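Local atomic coordinates of TagI restriction endonuclease (Thermocrispum agreste, PDB entry 6GHS), a protein that probably cleaves DNA that carries modified cytosines, pairing an SRA domain likely to recognise 5-methylcytosine or 5-hydroxymethylcytosine with an HNH nuclease domain. Residues A28-H33 with R105-A110; R82-D87 with F144-F149; L268-A273 with G280-H285. One frame throughout, in Å; residues are numbered along the deposited sequence. Where two conformers were deposited one is given.

Contact 1: residues A28-H33 with R105-A110; sequences AGLHAH and RVIRGA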
ATOM      1  N   ALA A  28      27.322 -18.917  -3.920  1.00 53.85           N
ATOM      2  CA  ALA A  28      26.688 -18.477  -2.686  1.00 54.44           C
ATOM      3  C   ALA A  28      25.155 -18.601  -2.678  1.00 51.94           C
ATOM      4  O   ALA A  28      24.558 -18.763  -1.612  1.00 53.61           O
ATOM      5  CB  ALA A  28      27.108 -17.045  -2.382  1.00 55.78           C
ATOM      6  N   GLY A  29      24.536 -18.533  -3.855  1.00 51.03           N
ATOM      7  CA  GLY A  29      23.076 -18.592  -4.000  1.00 49.81           C
ATOM      8  C   GLY A  29      22.422 -17.226  -4.153  1.00 47.62           C
ATOM      9  O   GLY A  29      21.206 -17.117  -4.046  1.00 45.11           O
ATOM     10  N   LEU A  30      23.219 -16.196  -4.435  1.00 47.01           N
ATOM     11  CA  LEU A  30      22.722 -14.819  -4.493  1.00 47.71           C
ATOM     12  C   LEU A  30      22.030 -14.469  -5.799  1.00 46.21           C
ATOM     13  O   LEU A  30      21.059 -13.717  -5.800  1.00 44.50           O
ATOM     14  CB  LEU A  30      23.860 -13.826  -4.250  1.00 48.53           C
ATOM     15  CG  LEU A  30      24.005 -13.477  -2.778  1.00 51.48           C
ATOM     16  CD1 LEU A  30      24.591 -14.652  -2.027  1.00 53.47           C
ATOM     17  CD2 LEU A  30      24.866 -12.243  -2.603  1.00 53.19           C
ATOM     18  N   HIS A  31      22.569 -14.987  -6.896  1.00 44.12           N
ATOM     19  CA  HIS A  31      22.052 -14.763  -8.238  1.00 42.84           C
ATOM     20  C   HIS A  31      21.956 -16.123  -8.898  1.00 43.58           C
ATOM     21  O   HIS A  31      22.456 -17.094  -8.362  1.00 46.64           O
ATOM     22  CB  HIS A  31      23.033 -13.896  -9.000  1.00 41.09           C
ATOM     23  CG  HIS A  31      22.398 -12.993 -10.005  1.00 41.17           C
ATOM     24  ND1 HIS A  31      22.284 -13.321 -11.337  1.00 41.32           N
ATOM     25  CD2 HIS A  31      21.890 -11.745  -9.881  1.00 41.25           C
ATOM     26  CE1 HIS A  31      21.713 -12.323 -11.988  1.00 41.18           C
ATOM     27  NE2 HIS A  31      21.466 -11.352 -11.127  1.00 41.00           N
ATOM     28  N   ALA A  32      21.323 -16.204 -10.058  1.00 42.82           N
ATOM     29  CA  ALA A  32      21.194 -17.472 -10.765  1.00 42.13           C
ATOM     30  C   ALA A  32      22.249 -17.629 -11.840  1.00 42.07           C
ATOM     31  O   ALA A  32      22.526 -18.753 -12.261  1.00 42.78           O
ATOM     32  CB  ALA A  32      19.815 -17.571 -11.391  1.00 42.74           C
ATOM     33  N   HIS A  33      22.845 -16.507 -12.249  1.00 41.55           N
ATOM     34  CA  HIS A  33      23.478 -16.368 -13.556  1.00 40.98           C
ATOM     35  C   HIS A  33      24.878 -15.823 -13.430  1.00 41.10           C
ATOM     36  O   HIS A  33      25.209 -15.198 -12.429  1.00 40.58           O
ATOM     37  CB  HIS A  33      22.675 -15.405 -14.440  1.00 40.48           C
ATOM     38  CG  HIS A  33      21.276 -15.855 -14.717  1.00 39.53           C
ATOM     39  ND1 HIS A  33      20.977 -17.112 -15.195  1.00 40.23           N
ATOM     40  CD2 HIS A  33      20.094 -15.209 -14.601  1.00 39.72           C
ATOM     41  CE1 HIS A  33      19.667 -17.226 -15.340  1.00 40.57           C
ATOM     42  NE2 HIS A  33      19.107 -16.085 -14.988  1.00 39.97           N
ATOM     43  N   ARG A 105      17.202  -8.844  -4.025  1.00 40.22           N
ATOM     44  CA  ARG A 105      18.604  -8.657  -3.639  1.00 39.52           C
ATOM     45  C   ARG A 105      19.378  -7.836  -4.682  1.00 39.69           C
ATOM     46  O   ARG A 105      19.601  -8.299  -5.805  1.00 41.23           O
ATOM     47  CB  ARG A 105      19.304 -10.008  -3.462  1.00 38.42           C
ATOM     48  CG  ARG A 105      18.821 -10.838  -2.287  1.00 37.70           C
ATOM     49  CD  ARG A 105      19.700 -12.062  -2.108  1.00 37.51           C
ATOM     50  NE  ARG A 105      19.639 -12.938  -3.277  1.00 36.20           N
ATOM     51  CZ  ARG A 105      18.652 -13.786  -3.540  1.00 35.74           C
ATOM     52  NH1 ARG A 105      17.619 -13.909  -2.710  1.00 36.25           N
ATOM     53  NH2 ARG A 105      18.696 -14.523  -4.646  1.00 36.42           N
ATOM     54  N   VAL A 106      19.788  -6.628  -4.315  1.00 38.61           N
ATOM     55  CA  VAL A 106      20.751  -5.895  -5.125  1.00 40.77           C
ATOM     56  C   VAL A 106      22.169  -6.316  -4.738  1.00 43.63           C
ATOM     57  O   VAL A 106      22.538  -6.263  -3.565  1.00 45.24           O
ATOM     58  CB  VAL A 106      20.584  -4.377  -4.978  1.00 40.53           C
ATOM     59  CG1 VAL A 106      21.741  -3.620  -5.641  1.00 40.75           C
ATOM     60  CG2 VAL A 106      19.250  -3.963  -5.577  1.00 40.36           C
ATOM     61  N   ILE A 107      22.940  -6.743  -5.741  1.00 45.83           N
ATOM     62  CA  ILE A 107      24.373  -7.010  -5.628  1.00 45.93           C
ATOM     63  C   ILE A 107      25.042  -5.957  -6.479  1.00 48.31           C
ATOM     64  O   ILE A 107      24.783  -5.877  -7.676  1.00 47.24           O
ATOM     65  CB  ILE A 107      24.737  -8.397  -6.191  1.00 44.75           C
ATOM     66  CG1 ILE A 107      24.008  -9.511  -5.413  1.00 45.76           C
ATOM     67  CG2 ILE A 107      26.249  -8.601  -6.175  1.00 43.78           C
ATOM     68  CD1 ILE A 107      23.427 -10.621  -6.273  1.00 46.08           C
ATOM     69  N   ARG A 108      25.898  -5.145  -5.871  1.00 52.78           N
ATOM     70  CA  ARG A 108      26.503  -4.014  -6.573  1.00 56.06           C
ATOM     71  C   ARG A 108      27.918  -4.369  -7.038  1.00 58.08           C
ATOM     72  O   ARG A 108      28.646  -5.080  -6.346  1.00 58.28           O
ATOM     73  CB  ARG A 108      26.504  -2.790  -5.667  1.00 56.82           C
ATOM     74  CG  ARG A 108      26.177  -1.492  -6.386  1.00 57.27           C
ATOM     75  CD  ARG A 108      26.096  -0.335  -5.399  1.00 56.92           C
ATOM     76  NE  ARG A 108      24.916  -0.425  -4.532  1.00 55.42           N
ATOM     77  CZ  ARG A 108      23.877   0.411  -4.515  1.00 55.14           C
ATOM     78  NH1 ARG A 108      23.813   1.464  -5.312  1.00 53.93           N
ATOM     79  NH2 ARG A 108      22.880   0.193  -3.663  1.00 56.62           N
ATOM     80  N   GLY A 109      28.296  -3.863  -8.211  1.00 60.44           N
ATOM     81  CA  GLY A 109      29.513  -4.293  -8.898  1.00 62.76           C
ATOM     82  C   GLY A 109      30.529  -3.191  -9.063  1.00 67.16           C
ATOM     83  O   GLY A 109      30.196  -2.009  -8.954  1.00 66.81           O
ATOM     84  N   ALA A 110      31.761  -3.603  -9.368  1.00 75.23           N
ATOM     85  CA  ALA A 110      32.940  -2.721  -9.438  1.00 76.85           C
ATOM     86  C   ALA A 110      32.833  -1.575 -10.448  1.00 78.35           C
ATOM     87  O   ALA A 110      33.194  -0.443 -10.130  1.00 77.36           O
ATOM     88  CB  ALA A 110      34.191  -3.548  -9.733  1.00 78.04           C
TER

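Contact 2: residues R82-D87 with F144-F149; sequences RDQDLD and FRVCQF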
ATOM      1  N   ARG A  82      17.308  -3.359 -31.361  1.00 61.00           N
ATOM      2  CA  ARG A  82      15.841  -3.476 -31.356  1.00 63.64           C
ATOM      3  C   ARG A  82      15.265  -3.128 -29.981  1.00 60.48           C
ATOM      4  O   ARG A  82      16.012  -2.982 -29.011  1.00 61.56           O
ATOM      5  CB  ARG A  82      15.367  -4.870 -31.816  1.00 71.88           C
ATOM      6  CG  ARG A  82      15.780  -6.041 -30.934  1.00 80.58           C
ATOM      7  CD  ARG A  82      15.050  -7.326 -31.315  1.00 87.89           C
ATOM      8  NE  ARG A  82      15.420  -8.442 -30.436  1.00 98.00           N
ATOM      9  CZ  ARG A  82      15.014  -8.614 -29.168  1.00104.85           C
ATOM     10  NH1 ARG A  82      14.193  -7.748 -28.557  1.00102.97           N
ATOM     11  NH2 ARG A  82      15.444  -9.677 -28.487  1.00108.11           N
ATOM     12  N   ASP A  83      13.938  -2.985 -29.918  1.00 57.82           N
ATOM     13  CA  ASP A  83      13.220  -2.579 -28.690  1.00 51.17           C
ATOM     14  C   ASP A  83      13.205  -3.680 -27.639  1.00 45.35           C
ATOM     15  O   ASP A  83      13.164  -4.861 -27.972  1.00 41.76           O
ATOM     16  CB  ASP A  83      11.753  -2.207 -29.006  1.00 52.50           C
ATOM     17  CG  ASP A  83      11.596  -0.839 -29.659  1.00 53.08           C
ATOM     18  OD1 ASP A  83      12.395   0.070 -29.359  1.00 51.95           O
ATOM     19  OD2 ASP A  83      10.641  -0.661 -30.454  1.00 53.35           O
ATOM     20  N   GLN A  84      13.216  -3.280 -26.370  1.00 44.26           N
ATOM     21  CA  GLN A  84      13.026  -4.222 -25.250  1.00 45.53           C
ATOM     22  C   GLN A  84      11.534  -4.521 -25.023  1.00 45.20           C
ATOM     23  O   GLN A  84      10.685  -3.679 -25.286  1.00 48.16           O
ATOM     24  CB  GLN A  84      13.686  -3.697 -23.967  1.00 43.97           C
ATOM     25  CG  GLN A  84      15.203  -3.582 -24.069  1.00 42.69           C
ATOM     26  CD  GLN A  84      15.896  -3.286 -22.749  1.00 42.17           C
ATOM     27  OE1 GLN A  84      15.266  -3.056 -21.725  1.00 42.78           O
ATOM     28  NE2 GLN A  84      17.212  -3.294 -22.777  1.00 43.60           N
ATOM     29  N   ASP A  85      11.215  -5.724 -24.556  1.00 45.04           N
ATOM     30  CA  ASP A  85       9.820  -6.125 -24.338  1.00 45.59           C
ATOM     31  C   ASP A  85       9.704  -6.920 -23.055  1.00 44.55           C
ATOM     32  O   ASP A  85      10.721  -7.264 -22.450  1.00 44.28           O
ATOM     33  CB  ASP A  85       9.297  -6.931 -25.528  1.00 48.76           C
ATOM     34  CG  ASP A  85      10.083  -8.221 -25.767  1.00 53.27           C
ATOM     35  OD1 ASP A  85      10.246  -9.019 -24.820  1.00 54.50           O
ATOM     36  OD2 ASP A  85      10.530  -8.451 -26.914  1.00 59.07           O
ATOM     37  N   LEU A  86       8.469  -7.221 -22.659  1.00 43.43           N
ATOM     38  CA  LEU A  86       8.205  -7.962 -21.430  1.00 42.93           C
ATOM     39  C   LEU A  86       8.084  -9.471 -21.631  1.00 44.07           C
ATOM     40  O   LEU A  86       7.633 -10.175 -20.724  1.00 44.64           O
ATOM     41  CB  LEU A  86       6.957  -7.413 -20.751  1.00 42.45           C
ATOM     42  CG  LEU A  86       7.091  -5.953 -20.332  1.00 43.35           C
ATOM     43  CD1 LEU A  86       5.758  -5.434 -19.816  1.00 44.51           C
ATOM     44  CD2 LEU A  86       8.186  -5.764 -19.289  1.00 42.98           C
ATOM     45  N   ASP A  87       8.476  -9.970 -22.805  1.00 44.87           N
ATOM     46  CA  ASP A  87       8.744 -11.407 -22.973  1.00 47.49           C
ATOM     47  C   ASP A  87      10.067 -11.833 -22.324  1.00 44.08           C
ATOM     48  O   ASP A  87      10.245 -13.006 -22.011  1.00 41.58           O
ATOM     49  CB  ASP A  87       8.742 -11.824 -24.457  1.00 51.83           C
ATOM     50  CG  ASP A  87       7.363 -11.744 -25.091  1.00 54.68           C
ATOM     51  OD1 ASP A  87       6.380 -12.085 -24.403  1.00 57.82           O
ATOM     52  OD2 ASP A  87       7.265 -11.355 -26.278  1.00 56.17           O
ATOM     53  N   PHE A 144      15.359   3.437 -30.163  1.00 53.48           N
ATOM     54  CA  PHE A 144      15.031   2.197 -29.459  1.00 51.17           C
ATOM     55  C   PHE A 144      14.576   2.430 -28.026  1.00 49.31           C
ATOM     56  O   PHE A 144      15.132   3.257 -27.297  1.00 48.61           O
ATOM     57  CB  PHE A 144      16.224   1.244 -29.451  1.00 51.52           C
ATOM     58  CG  PHE A 144      16.659   0.822 -30.819  1.00 52.15           C
ATOM     59  CD1 PHE A 144      15.779   0.143 -31.658  1.00 51.15           C
ATOM     60  CD2 PHE A 144      17.946   1.112 -31.280  1.00 52.35           C
ATOM     61  CE1 PHE A 144      16.167  -0.239 -32.928  1.00 51.33           C
ATOM     62  CE2 PHE A 144      18.341   0.726 -32.550  1.00 51.89           C
ATOM     63  CZ  PHE A 144      17.450   0.051 -33.373  1.00 52.24           C
ATOM     64  N   ARG A 145      13.576   1.646 -27.640  1.00 46.94           N
ATOM     65  CA  ARG A 145      12.969   1.709 -26.333  1.00 44.66           C
ATOM     66  C   ARG A 145      13.657   0.715 -25.419  1.00 42.78           C
ATOM     67  O   ARG A 145      13.990  -0.397 -25.835  1.00 42.96           O
ATOM     68  CB  ARG A 145      11.478   1.342 -26.415  1.00 45.65           C
ATOM     69  CG  ARG A 145      10.648   2.134 -27.424  1.00 46.14           C
ATOM     70  CD  ARG A 145      10.377   3.552 -26.949  1.00 44.68           C
ATOM     71  NE  ARG A 145       9.254   3.630 -26.019  1.00 42.08           N
ATOM     72  CZ  ARG A 145       9.015   4.654 -25.194  1.00 42.23           C
ATOM     73  NH1 ARG A 145       9.817   5.729 -25.135  1.00 40.97           N
ATOM     74  NH2 ARG A 145       7.954   4.597 -24.398  1.00 43.28           N
ATOM     75  N   VAL A 146      13.840   1.113 -24.169  1.00 41.90           N
ATOM     76  CA  VAL A 146      14.259   0.197 -23.111  1.00 40.98           C
ATOM     77  C   VAL A 146      13.258   0.217 -21.969  1.00 38.75           C
ATOM     78  O   VAL A 146      12.548   1.204 -21.760  1.00 38.31           O
ATOM     79  CB  VAL A 146      15.656   0.527 -22.545  1.00 42.59           C
ATOM     80  CG1 VAL A 146      16.721   0.186 -23.572  1.00 43.64           C
ATOM     81  CG2 VAL A 146      15.766   1.990 -22.095  1.00 42.50           C
ATOM     82  N   CYS A 147      13.248  -0.883 -21.230  1.00 36.18           N
ATOM     83  CA  CYS A 147      12.434  -1.052 -20.050  1.00 35.52           C
ATOM     84  C   CYS A 147      13.194  -0.547 -18.828  1.00 33.38           C
ATOM     85  O   CYS A 147      14.385  -0.765 -18.733  1.00 34.34           O
ATOM     86  CB  CYS A 147      12.144  -2.533 -19.893  1.00 36.78           C
ATOM     87  SG  CYS A 147      10.829  -2.839 -18.724  1.00 40.06           S
ATOM     88  N   GLN A 148      12.521   0.108 -17.892  1.00 32.20           N
ATOM     89  CA  GLN A 148      13.192   0.612 -16.686  1.00 32.54           C
ATOM     90  C   GLN A 148      12.385   0.401 -15.416  1.00 33.15           C
ATOM     91  O   GLN A 148      11.165   0.341 -15.442  1.00 34.38           O
ATOM     92  CB  GLN A 148      13.525   2.091 -16.840  1.00 32.57           C
ATOM     93  CG  GLN A 148      14.879   2.342 -17.469  1.00 33.10           C
ATOM     94  CD  GLN A 148      15.218   3.817 -17.571  1.00 33.53           C
ATOM     95  OE1 GLN A 148      14.355   4.657 -17.851  1.00 33.68           O
ATOM     96  NE2 GLN A 148      16.485   4.141 -17.348  1.00 34.31           N
ATOM     97  N   PHE A 149      13.091   0.296 -14.300  1.00 33.25           N
ATOM     98  CA  PHE A 149      12.484  -0.013 -13.018  1.00 33.56           C
ATOM     99  C   PHE A 149      12.970   0.990 -11.982  1.00 35.05           C
ATOM    100  O   PHE A 149      14.084   1.495 -12.077  1.00 32.34           O
ATOM    101  CB  PHE A 149      12.836  -1.448 -12.599  1.00 32.37           C
ATOM    102  CG  PHE A 149      12.446  -2.482 -13.617  1.00 31.71           C
ATOM    103  CD1 PHE A 149      13.292  -2.786 -14.672  1.00 30.89           C
ATOM    104  CD2 PHE A 149      11.213  -3.133 -13.539  1.00 31.18           C
ATOM    105  CE1 PHE A 149      12.920  -3.724 -15.620  1.00 30.83           C
ATOM    106  CE2 PHE A 149      10.835  -4.069 -14.489  1.00 30.01           C
ATOM    107  CZ  PHE A 149      11.690  -4.368 -15.525  1.00 30.21           C
TER

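Contact 3: residues L268-A273 with G280-H285; sequences LKVVNA and GPLRVH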
ATOM      1  N   LEU A 268     -20.713 -20.361   3.060  1.00 53.04           N
ATOM      2  CA  LEU A 268     -19.878 -19.724   2.015  1.00 50.85           C
ATOM      3  C   LEU A 268     -20.587 -18.871   0.952  1.00 48.42           C
ATOM      4  O   LEU A 268     -20.234 -18.902  -0.227  1.00 46.64           O
ATOM      5  CB  LEU A 268     -18.939 -20.749   1.360  1.00 52.12           C
ATOM      6  CG  LEU A 268     -17.898 -21.418   2.264  1.00 53.83           C
ATOM      7  CD1 LEU A 268     -16.920 -22.212   1.414  1.00 54.52           C
ATOM      8  CD2 LEU A 268     -17.128 -20.416   3.107  1.00 54.77           C
ATOM      9  N   LYS A 269     -21.569 -18.097   1.387  1.00 48.63           N
ATOM     10  CA  LYS A 269     -22.130 -17.039   0.561  1.00 51.41           C
ATOM     11  C   LYS A 269     -21.488 -15.711   0.948  1.00 48.14           C
ATOM     12  O   LYS A 269     -21.159 -15.493   2.109  1.00 47.15           O
ATOM     13  CB  LYS A 269     -23.639 -16.961   0.742  1.00 57.46           C
ATOM     14  CG  LYS A 269     -24.393 -18.155   0.183  1.00 64.34           C
ATOM     15  CD  LYS A 269     -25.848 -18.101   0.617  1.00 69.70           C
ATOM     16  CE  LYS A 269     -26.724 -19.072  -0.158  1.00 73.46           C
ATOM     17  NZ  LYS A 269     -28.153 -18.739   0.099  1.00 76.43           N
ATOM     18  N   VAL A 270     -21.316 -14.833  -0.035  1.00 44.19           N
ATOM     19  CA  VAL A 270     -20.794 -13.490   0.182  1.00 42.29           C
ATOM     20  C   VAL A 270     -21.984 -12.573   0.393  1.00 39.22           C
ATOM     21  O   VAL A 270     -22.909 -12.578  -0.410  1.00 37.96           O
ATOM     22  CB  VAL A 270     -19.994 -12.995  -1.043  1.00 44.24           C
ATOM     23  CG1 VAL A 270     -19.422 -11.604  -0.794  1.00 44.97           C
ATOM     24  CG2 VAL A 270     -18.884 -13.984  -1.395  1.00 44.93           C
ATOM     25  N   VAL A 271     -21.952 -11.785   1.461  1.00 37.76           N
ATOM     26  CA  VAL A 271     -23.079 -10.939   1.820  1.00 38.18           C
ATOM     27  C   VAL A 271     -22.616  -9.514   1.990  1.00 38.08           C
ATOM     28  O   VAL A 271     -21.596  -9.283   2.623  1.00 41.56           O
ATOM     29  CB  VAL A 271     -23.684 -11.365   3.160  1.00 40.01           C
ATOM     30  CG1 VAL A 271     -25.026 -10.665   3.377  1.00 41.01           C
ATOM     31  CG2 VAL A 271     -23.818 -12.882   3.226  1.00 40.63           C
ATOM     32  N   ASN A 272     -23.385  -8.565   1.456  1.00 36.18           N
ATOM     33  CA  ASN A 272     -23.113  -7.136   1.631  1.00 34.62           C
ATOM     34  C   ASN A 272     -23.460  -6.727   3.066  1.00 33.06           C
ATOM     35  O   ASN A 272     -24.626  -6.605   3.428  1.00 32.43           O
ATOM     36  CB  ASN A 272     -23.928  -6.323   0.620  1.00 34.95           C
ATOM     37  CG  ASN A 272     -23.627  -4.820   0.652  1.00 35.97           C
ATOM     38  OD1 ASN A 272     -23.335  -4.222   1.692  1.00 34.32           O
ATOM     39  ND2 ASN A 272     -23.732  -4.199  -0.512  1.00 37.52           N
ATOM     40  N   ALA A 273     -22.433  -6.496   3.871  1.00 31.71           N
ATOM     41  CA  ALA A 273     -22.612  -6.097   5.259  1.00 31.87           C
ATOM     42  C   ALA A 273     -23.317  -4.741   5.468  1.00 31.59           C
ATOM     43  O   ALA A 273     -23.892  -4.509   6.528  1.00 32.25           O
ATOM     44  CB  ALA A 273     -21.268  -6.096   5.968  1.00 32.05           C
ATOM     45  N   GLY A 280     -23.900 -13.373  -3.649  1.00 40.31           N
ATOM     46  CA  GLY A 280     -23.695 -14.607  -4.406  1.00 42.47           C
ATOM     47  C   GLY A 280     -22.743 -15.533  -3.662  1.00 44.60           C
ATOM     48  O   GLY A 280     -22.283 -15.192  -2.574  1.00 46.79           O
ATOM     49  N   PRO A 281     -22.450 -16.722  -4.228  1.00 45.86           N
ATOM     50  CA  PRO A 281     -21.560 -17.662  -3.551  1.00 44.02           C
ATOM     51  C   PRO A 281     -20.104 -17.312  -3.781  1.00 42.51           C
ATOM     52  O   PRO A 281     -19.756 -16.764  -4.838  1.00 41.46           O
ATOM     53  CB  PRO A 281     -21.893 -18.999  -4.210  1.00 43.89           C
ATOM     54  CG  PRO A 281     -22.286 -18.625  -5.591  1.00 45.72           C
ATOM     55  CD  PRO A 281     -22.920 -17.256  -5.520  1.00 46.92           C
ATOM     56  N   LEU A 282     -19.278 -17.631  -2.783  1.00 41.57           N
ATOM     57  CA  LEU A 282     -17.819 -17.505  -2.876  1.00 41.03           C
ATOM     58  C   LEU A 282     -17.307 -18.527  -3.885  1.00 42.07           C
ATOM     59  O   LEU A 282     -17.733 -19.673  -3.851  1.00 43.66           O
ATOM     60  CB  LEU A 282     -17.183 -17.763  -1.503  1.00 38.39           C
ATOM     61  CG  LEU A 282     -15.704 -17.464  -1.244  1.00 36.95           C
ATOM     62  CD1 LEU A 282     -15.426 -15.972  -1.184  1.00 36.48           C
ATOM     63  CD2 LEU A 282     -15.269 -18.099   0.067  1.00 36.49           C
ATOM     64  N   ARG A 283     -16.420 -18.107  -4.784  0.50 42.76           N
ATOM     65  CA  ARG A 283     -15.760 -19.025  -5.708  0.50 43.52           C
ATOM     66  C   ARG A 283     -14.762 -19.838  -4.901  0.50 45.99           C
ATOM     67  O   ARG A 283     -13.875 -19.270  -4.260  0.50 45.42           O
ATOM     68  CB  ARG A 283     -15.044 -18.271  -6.837  0.50 42.76           C
ATOM     69  CG  ARG A 283     -15.949 -17.322  -7.619  0.50 42.56           C
ATOM     70  CD  ARG A 283     -15.347 -16.849  -8.943  0.50 41.30           C
ATOM     71  NE  ARG A 283     -15.228 -17.921  -9.924  0.50 39.19           N
ATOM     72  CZ  ARG A 283     -14.113 -18.610 -10.118  0.50 38.46           C
ATOM     73  NH1 ARG A 283     -13.031 -18.327  -9.416  0.50 37.92           N
ATOM     74  NH2 ARG A 283     -14.075 -19.574 -11.016  0.50 38.64           N
ATOM     75  N   VAL A 284     -14.931 -21.162  -4.923  1.00 49.67           N
ATOM     76  CA  VAL A 284     -14.098 -22.098  -4.151  1.00 52.59           C
ATOM     77  C   VAL A 284     -13.232 -22.925  -5.114  1.00 56.14           C
ATOM     78  O   VAL A 284     -13.557 -23.067  -6.297  1.00 55.97           O
ATOM     79  CB  VAL A 284     -14.977 -22.997  -3.251  1.00 52.89           C
ATOM     80  CG1 VAL A 284     -14.144 -23.756  -2.217  1.00 55.20           C
ATOM     81  CG2 VAL A 284     -16.023 -22.150  -2.535  1.00 52.24           C
ATOM     82  N   HIS A 285     -12.100 -23.410  -4.610  1.00 59.03           N
ATOM     83  CA  HIS A 285     -11.249 -24.346  -5.329  1.00 60.21           C
ATOM     84  C   HIS A 285     -10.930 -25.527  -4.392  1.00 63.85           C
ATOM     85  O   HIS A 285     -10.678 -25.311  -3.204  1.00 63.57           O
ATOM     86  CB  HIS A 285      -9.982 -23.640  -5.793  1.00 58.78           C
ATOM     87  CG  HIS A 285      -9.076 -24.503  -6.608  1.00 59.54           C
ATOM     88  ND1 HIS A 285      -8.060 -25.245  -6.046  1.00 58.74           N
ATOM     89  CD2 HIS A 285      -9.034 -24.752  -7.938  1.00 59.37           C
ATOM     90  CE1 HIS A 285      -7.427 -25.908  -6.995  1.00 58.81           C
ATOM     91  NE2 HIS A 285      -8.000 -25.628  -8.152  1.00 59.13           N
TER

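Contact 1: residues A28-H33 with R105-A110
Two nitrogens of the R105 guanidinium, NE and NH2, converge on one backbone oxygen, L30 O. R105 NH2 lies 2.8 Å from L30 O, above the carbonyl plane, while R105 NE lies 3.0 Å from it, in that plane and on a lone pair. L30 O sits in the guanidinium plane, and the bend of the arginine chain at chi3 (-62°) turns this edge toward the loop. The remaining bonding capacity is used by neighbours: NH1 donates to T6 O and G8 O, and NH2 also forms a salt bridge with D47, so the buried charge is probably well compensated. The loop starts where helix 22-28 ends in a Schellman motif, with G29 at positive phi as its C-prime residue, and R105 thus fastens the helix exit to strand 104-109 of the SRA-domain sheet. Beside the polar grip, I107 points from the strand toward the loop and crosses L30 obliquely, its CD1 3.8 Å from L30 CB. I107 CD1 also meets the edge of the H31 ring, 4.1 Å from H31 CD2. H31 NE2 donates to G37 O, and H31 ND1 accepts a weak hydrogen bond from H33 N at 3.4 Å.

Contact 2: residues R82-D87 with F144-F149
In both D83 and Q84, CG stands anti to the carbonyl carbon, beside the backbone N (chi1 -76° and -64°), and from there the two side chains reach the backbone of strand 145-153. D83 is short: its OD1 accepts from R145 N at 2.6 Å along a nearly straight bond, using the anti lone pair. Q84 runs on extended beyond CG (chi2 -170°), which carries OE1 to C147 N at 3.0 Å, the donor lying above the amide plane. Between these two side-chain bonds, Q84 N donates to R145 O, also at 3.0 Å and almost straight. Together the three imitate an added strand, with carboxylate and amide oxygens taking the place of main-chain acceptors. The Q84 amide lies alongside V146, Q84 NE2 3.6 Å from V146 CG1, and the same NE2 donates to G71 O. An alanine here, lacking the amide that accepts from C147 N, donates to G71 O and packs on V146, would probably weaken the hold of the loop on the strand. At one end R82 N lies over one face of the F144 ring, offset toward the rim, with R82 CA 3.6 Å from F144 CE1; at the other, L86 CD2 rests on C147 SG. The R145 guanidinium bonds L302 O, S300 O and P303 O of the second subunit, and N137 of its own chain. L86 also packs on N91 and V95 of helix 89-100, which follows the loop in the chain, while strand 145-153 pairs with strands 122-137 and 64-68 in the mixed sheet of the SRA domain.

Contact 3: residues L268-A273 with G280-H285
Backbone hydrogen bonds hold the two segments in antiparallel register. V270 N donates to G280 O at 2.7 Å, approaching nearly along the C=O axis, whereas the return bond from G280 N to V270 O is weak at 3.5 Å. Beyond this hydrogen-bonded pair comes the non-hydrogen-bonded pair K269 and P281, with CA atoms 4.2 Å apart and diverging side chains. L282 N then donates to L268 O at 3.0 Å, in the carbonyl plane and almost straight (170°), extending the pairing past the regular strand. Apolar contacts gather round the leucines and valines. V270 CG2, anti to the carbonyl carbon, comes to 4.0 Å from CD1 of L282, whose own CG is anti to the backbone N. L268 CD1 meets V284 CG2 at 4.1 Å, the two side chains crossing at about a right angle. V270 is buried further by V212 and L262, and L282 packs on I290. Strands 269-271 and 278-281 form a beta hairpin, with strand 263-264 pairing antiparallel to 269-271 to complete a small three-strand sheet near the HNH zinc site; the V270 side chain lies about 9 Å from the zinc ion bound by C210, C213, C250 and D253.

Overall arrangement
Contacts 1 and 2 belong to the SRA domain, and both reach its mixed sheet: contact 1 through strand 104-109, contact 2 through strand 145-153, with strand 122-137 pairing to both. Their centres lie about 22 Å apart and their nearest atoms about 10 Å. Along the chain their segments alternate, 28-33, 82-87, 105-110 and 144-149, which ties successive loops to later strands. Contact 3 follows both in sequence, beside the zinc site of the HNH nuclease, its centre about 45 Å from that of contact 1 and about 41 Å from that of contact 2. This separation matches a two-part enzyme, a probable module for reading modified cytosine standing apart from the zinc-bearing nuclease region.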